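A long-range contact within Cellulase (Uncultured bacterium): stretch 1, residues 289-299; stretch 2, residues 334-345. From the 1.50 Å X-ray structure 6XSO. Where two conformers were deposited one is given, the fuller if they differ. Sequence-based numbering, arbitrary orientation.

Stretch 1, residues 289-299: LMNGLNTYFVS
Stretch 2 334-345: DFVAQAKALGIA

Two nearly parallel helices of the cellulase chain pack through an apolar seam centred on Met 290, with no hydrogen bond crossing between them and 447 Å² buried, both sides summed. The helix running through Leu 289 and the helix running through Asp 334, both begun earlier in the chain, run in the same N-to-C direction, 18° apart (signed crossing angle -18°), and their axes approach to 10.6 Å. The register is set by Met 290 CA lying 7.0 Å from Ala 339 CA and Val 298 CA lying 7.5 Å from Leu 342 CA. The first helix keeps regular phi/psi near -62/-42 until a wider pi-type turn at 294-298, where Phe 297 moves to -126/-65 and Val 298 N bonds to Leu 293 O at 3.1 Å. Ser 299 OG (chi1 p) donates to Asn 294 O at 2.8 Å. The second helix closes in a Schellman motif: Gly 343 adopts phi/psi 73/27, a positive phi that favours glycine, while Ile 344 N reaches back to Ala 339 O at 2.9 Å and Gly 343 N to Lys 340 O at 3.0 Å. Ile 344 then continues in an extended conformation (-98/127), its CA-to-CB bond pointing toward the first helix.

Met 290 (m, m, t) has the largest covered area of the contact. Its CE sits over one face of the Phe 335 ring, 4.1 Å from the centroid and 16° off the normal, a CH-pi contact; the same CE meets Ala 339 CB at 3.8 Å, the small alanine side chain lying beside the methionine tip. Further back, Met 290 CB touches Leu 342 CD1 at 3.7 Å, and Met 290 SD lies 4.0 Å from Ile 344 CD1. Phe 335 (chi1 t, chi2 88°) leaves its backbone sideways, yet its ring end comes nearer, and Leu 289 CD2 (t, p) approaches Phe 335 CE1 obliquely at 3.6 Å.

Toward the C-terminal end, Ile 344 (m, t) receives Leu 293 (m, t), with Leu 293 CD1 4.2 Å from Ile 344 CD1, and Val 298 (chi1 t), with Val 298 CG2 4.1 Å from Ile 344 CG1. Val 298 CG1 also rests 3.6 Å from the backbone Leu 342 O. Leu 342 (m, t) places CD2 3.7 Å from Asn 294 OD1 (chi1 t), a van der Waals contact. Gln 338 (m, t, chi3 49°) brings CB to 4.1 Å from Met 290 CG, while its polar end turns back within its own helix, NE2 donating to Asp 334 OD2 at 2.7 Å.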

# COMPACT_ATOMS: atom_id res chain seq x y z
N LEU A 289 5.64 -10.51 14.67
CA LEU A 289 5.13 -10.03 13.39
C LEU A 289 6.11 -10.35 12.27
O LEU A 289 5.73 -10.93 11.24
CB LEU A 289 4.89 -8.52 13.47
CG LEU A 289 4.76 -7.75 12.15
CD1 LEU A 289 3.48 -8.13 11.44
CD2 LEU A 289 4.77 -6.24 12.35
N MET A 290 7.38 -10.00 12.45
CA MET A 290 8.35 -10.22 11.40
C MET A 290 8.56 -11.70 11.15
O MET A 290 8.76 -12.12 10.00
CB MET A 290 9.67 -9.54 11.75
CG MET A 290 9.59 -8.03 11.95
SD MET A 290 9.09 -7.16 10.46
CE MET A 290 8.79 -5.50 11.09
N ASN A 291 8.51 -12.52 12.21
CA ASN A 291 8.71 -13.96 12.05
C ASN A 291 7.66 -14.57 11.12
O ASN A 291 7.99 -15.42 10.28
CB ASN A 291 8.68 -14.67 13.42
CG ASN A 291 9.99 -14.54 14.21
OD1 ASN A 291 11.05 -14.20 13.67
ND2 ASN A 291 9.92 -14.82 15.51
N GLY A 292 6.40 -14.15 11.24
CA GLY A 292 5.37 -14.68 10.37
C GLY A 292 5.58 -14.30 8.92
O GLY A 292 5.41 -15.11 8.01
N LEU A 293 5.97 -13.04 8.69
CA LEU A 293 6.28 -12.59 7.34
C LEU A 293 7.46 -13.36 6.77
O LEU A 293 7.48 -13.69 5.58
CB LEU A 293 6.53 -11.09 7.33
CG LEU A 293 5.38 -10.23 7.89
CD1 LEU A 293 5.73 -8.76 7.88
CD2 LEU A 293 4.08 -10.48 7.11
N ASN A 294 8.45 -13.67 7.62
CA ASN A 294 9.58 -14.47 7.16
C ASN A 294 9.14 -15.89 6.84
O ASN A 294 9.51 -16.45 5.80
CB ASN A 294 10.70 -14.45 8.19
CG ASN A 294 11.97 -15.08 7.69
OD1 ASN A 294 12.41 -14.83 6.57
ND2 ASN A 294 12.55 -15.93 8.50
N THR A 295 8.36 -16.50 7.73
CA THR A 295 7.94 -17.89 7.52
C THR A 295 7.21 -18.07 6.19
O THR A 295 7.53 -18.98 5.42
CB THR A 295 7.05 -18.33 8.68
OG1 THR A 295 7.84 -18.44 9.87
CG2 THR A 295 6.41 -19.69 8.41
N TYR A 296 6.22 -17.22 5.91
CA TYR A 296 5.36 -17.46 4.76
C TYR A 296 5.89 -16.85 3.47
O TYR A 296 5.57 -17.37 2.39
CB TYR A 296 3.94 -16.97 5.05
CG TYR A 296 3.30 -17.84 6.10
CD1 TYR A 296 2.73 -19.06 5.76
CD2 TYR A 296 3.31 -17.48 7.44
CE1 TYR A 296 2.17 -19.89 6.72
CE2 TYR A 296 2.76 -18.32 8.42
CZ TYR A 296 2.18 -19.51 8.04
OH TYR A 296 1.63 -20.35 9.00
N PHE A 297 6.71 -15.79 3.55
CA PHE A 297 7.14 -15.09 2.34
C PHE A 297 8.65 -14.94 2.22
O PHE A 297 9.24 -15.53 1.29
CB PHE A 297 6.41 -13.73 2.23
CG PHE A 297 4.90 -13.86 2.28
CD1 PHE A 297 4.22 -14.53 1.29
CD2 PHE A 297 4.19 -13.36 3.36
CE1 PHE A 297 2.83 -14.70 1.37
CE2 PHE A 297 2.81 -13.51 3.43
CZ PHE A 297 2.14 -14.17 2.44
N VAL A 298 9.30 -14.20 3.11
CA VAL A 298 10.69 -13.81 2.88
C VAL A 298 11.60 -15.04 2.77
O VAL A 298 12.48 -15.10 1.89
CB VAL A 298 11.18 -12.82 3.95
CG1 VAL A 298 12.61 -12.39 3.63
CG2 VAL A 298 10.26 -11.59 4.04
N SER A 299 11.40 -16.03 3.65
CA SER A 299 12.22 -17.24 3.62
C SER A 299 12.02 -18.04 2.35
O SER A 299 12.87 -18.90 2.04
CB SER A 299 11.91 -18.11 4.84
OG SER A 299 10.67 -18.76 4.72
N ASP A 334 13.05 0.17 16.73
CA ASP A 334 13.15 -1.28 16.65
C ASP A 334 12.37 -1.84 15.45
O ASP A 334 12.81 -2.81 14.83
CB ASP A 334 12.66 -1.90 17.96
CG ASP A 334 12.65 -3.42 17.91
OD1 ASP A 334 13.75 -4.01 18.04
OD2 ASP A 334 11.54 -3.98 17.76
N PHE A 335 11.20 -1.27 15.15
CA PHE A 335 10.38 -1.74 14.04
C PHE A 335 11.12 -1.58 12.72
O PHE A 335 11.23 -2.52 11.93
CB PHE A 335 9.08 -0.94 14.03
CG PHE A 335 8.03 -1.46 13.07
CD1 PHE A 335 7.14 -2.42 13.48
CD2 PHE A 335 7.92 -0.94 11.79
CE1 PHE A 335 6.17 -2.88 12.61
CE2 PHE A 335 6.93 -1.39 10.93
CZ PHE A 335 6.08 -2.37 11.33
N VAL A 336 11.70 -0.39 12.50
CA VAL A 336 12.45 -0.15 11.28
C VAL A 336 13.66 -1.07 11.21
O VAL A 336 13.96 -1.63 10.16
CB VAL A 336 12.84 1.34 11.18
CG1 VAL A 336 13.85 1.57 10.05
CG2 VAL A 336 11.57 2.17 10.93
N ALA A 337 14.36 -1.24 12.34
CA ALA A 337 15.55 -2.08 12.36
C ALA A 337 15.21 -3.54 12.09
O ALA A 337 15.92 -4.22 11.33
CB ALA A 337 16.26 -1.96 13.71
N GLN A 338 14.17 -4.06 12.75
CA GLN A 338 13.84 -5.47 12.53
C GLN A 338 13.41 -5.70 11.09
O GLN A 338 13.78 -6.72 10.48
CB GLN A 338 12.77 -5.95 13.53
CG GLN A 338 13.22 -6.03 14.98
CD GLN A 338 12.37 -7.01 15.78
OE1 GLN A 338 12.14 -8.14 15.36
NE2 GLN A 338 11.89 -6.56 16.93
N ALA A 339 12.65 -4.77 10.52
CA ALA A 339 12.27 -4.87 9.11
C ALA A 339 13.50 -4.83 8.21
O ALA A 339 13.63 -5.65 7.29
CB ALA A 339 11.30 -3.74 8.77
N LYS A 340 14.44 -3.92 8.49
CA LYS A 340 15.62 -3.78 7.64
C LYS A 340 16.45 -5.06 7.63
O LYS A 340 16.98 -5.45 6.58
CB LYS A 340 16.45 -2.59 8.11
CG LYS A 340 17.69 -2.26 7.25
CD LYS A 340 18.51 -1.12 7.84
CE LYS A 340 19.64 -0.71 6.89
NZ LYS A 340 20.57 0.30 7.49
N ALA A 341 16.58 -5.71 8.78
CA ALA A 341 17.38 -6.93 8.86
C ALA A 341 16.81 -8.04 7.98
O ALA A 341 17.57 -8.91 7.52
CB ALA A 341 17.49 -7.39 10.31
N LEU A 342 15.50 -8.04 7.74
CA LEU A 342 14.84 -9.01 6.88
C LEU A 342 14.68 -8.54 5.44
O LEU A 342 14.14 -9.28 4.62
CB LEU A 342 13.47 -9.37 7.44
CG LEU A 342 13.56 -10.40 8.55
CD1 LEU A 342 12.23 -10.48 9.27
CD2 LEU A 342 13.92 -11.78 7.99
N GLY A 343 15.09 -7.31 5.13
CA GLY A 343 14.87 -6.77 3.80
C GLY A 343 13.44 -6.38 3.51
O GLY A 343 13.04 -6.38 2.34
N ILE A 344 12.67 -6.04 4.55
CA ILE A 344 11.27 -5.63 4.45
C ILE A 344 11.21 -4.11 4.47
O ILE A 344 11.79 -3.47 5.36
CB ILE A 344 10.46 -6.23 5.61
CG1 ILE A 344 10.42 -7.75 5.51
CG2 ILE A 344 9.08 -5.59 5.69
CD1 ILE A 344 9.74 -8.43 6.69
N ALA A 345 10.54 -3.52 3.48
CA ALA A 345 10.40 -2.07 3.42
C ALA A 345 9.17 -1.64 4.21
O ALA A 345 8.16 -2.34 4.26
CB ALA A 345 10.24 -1.60 1.98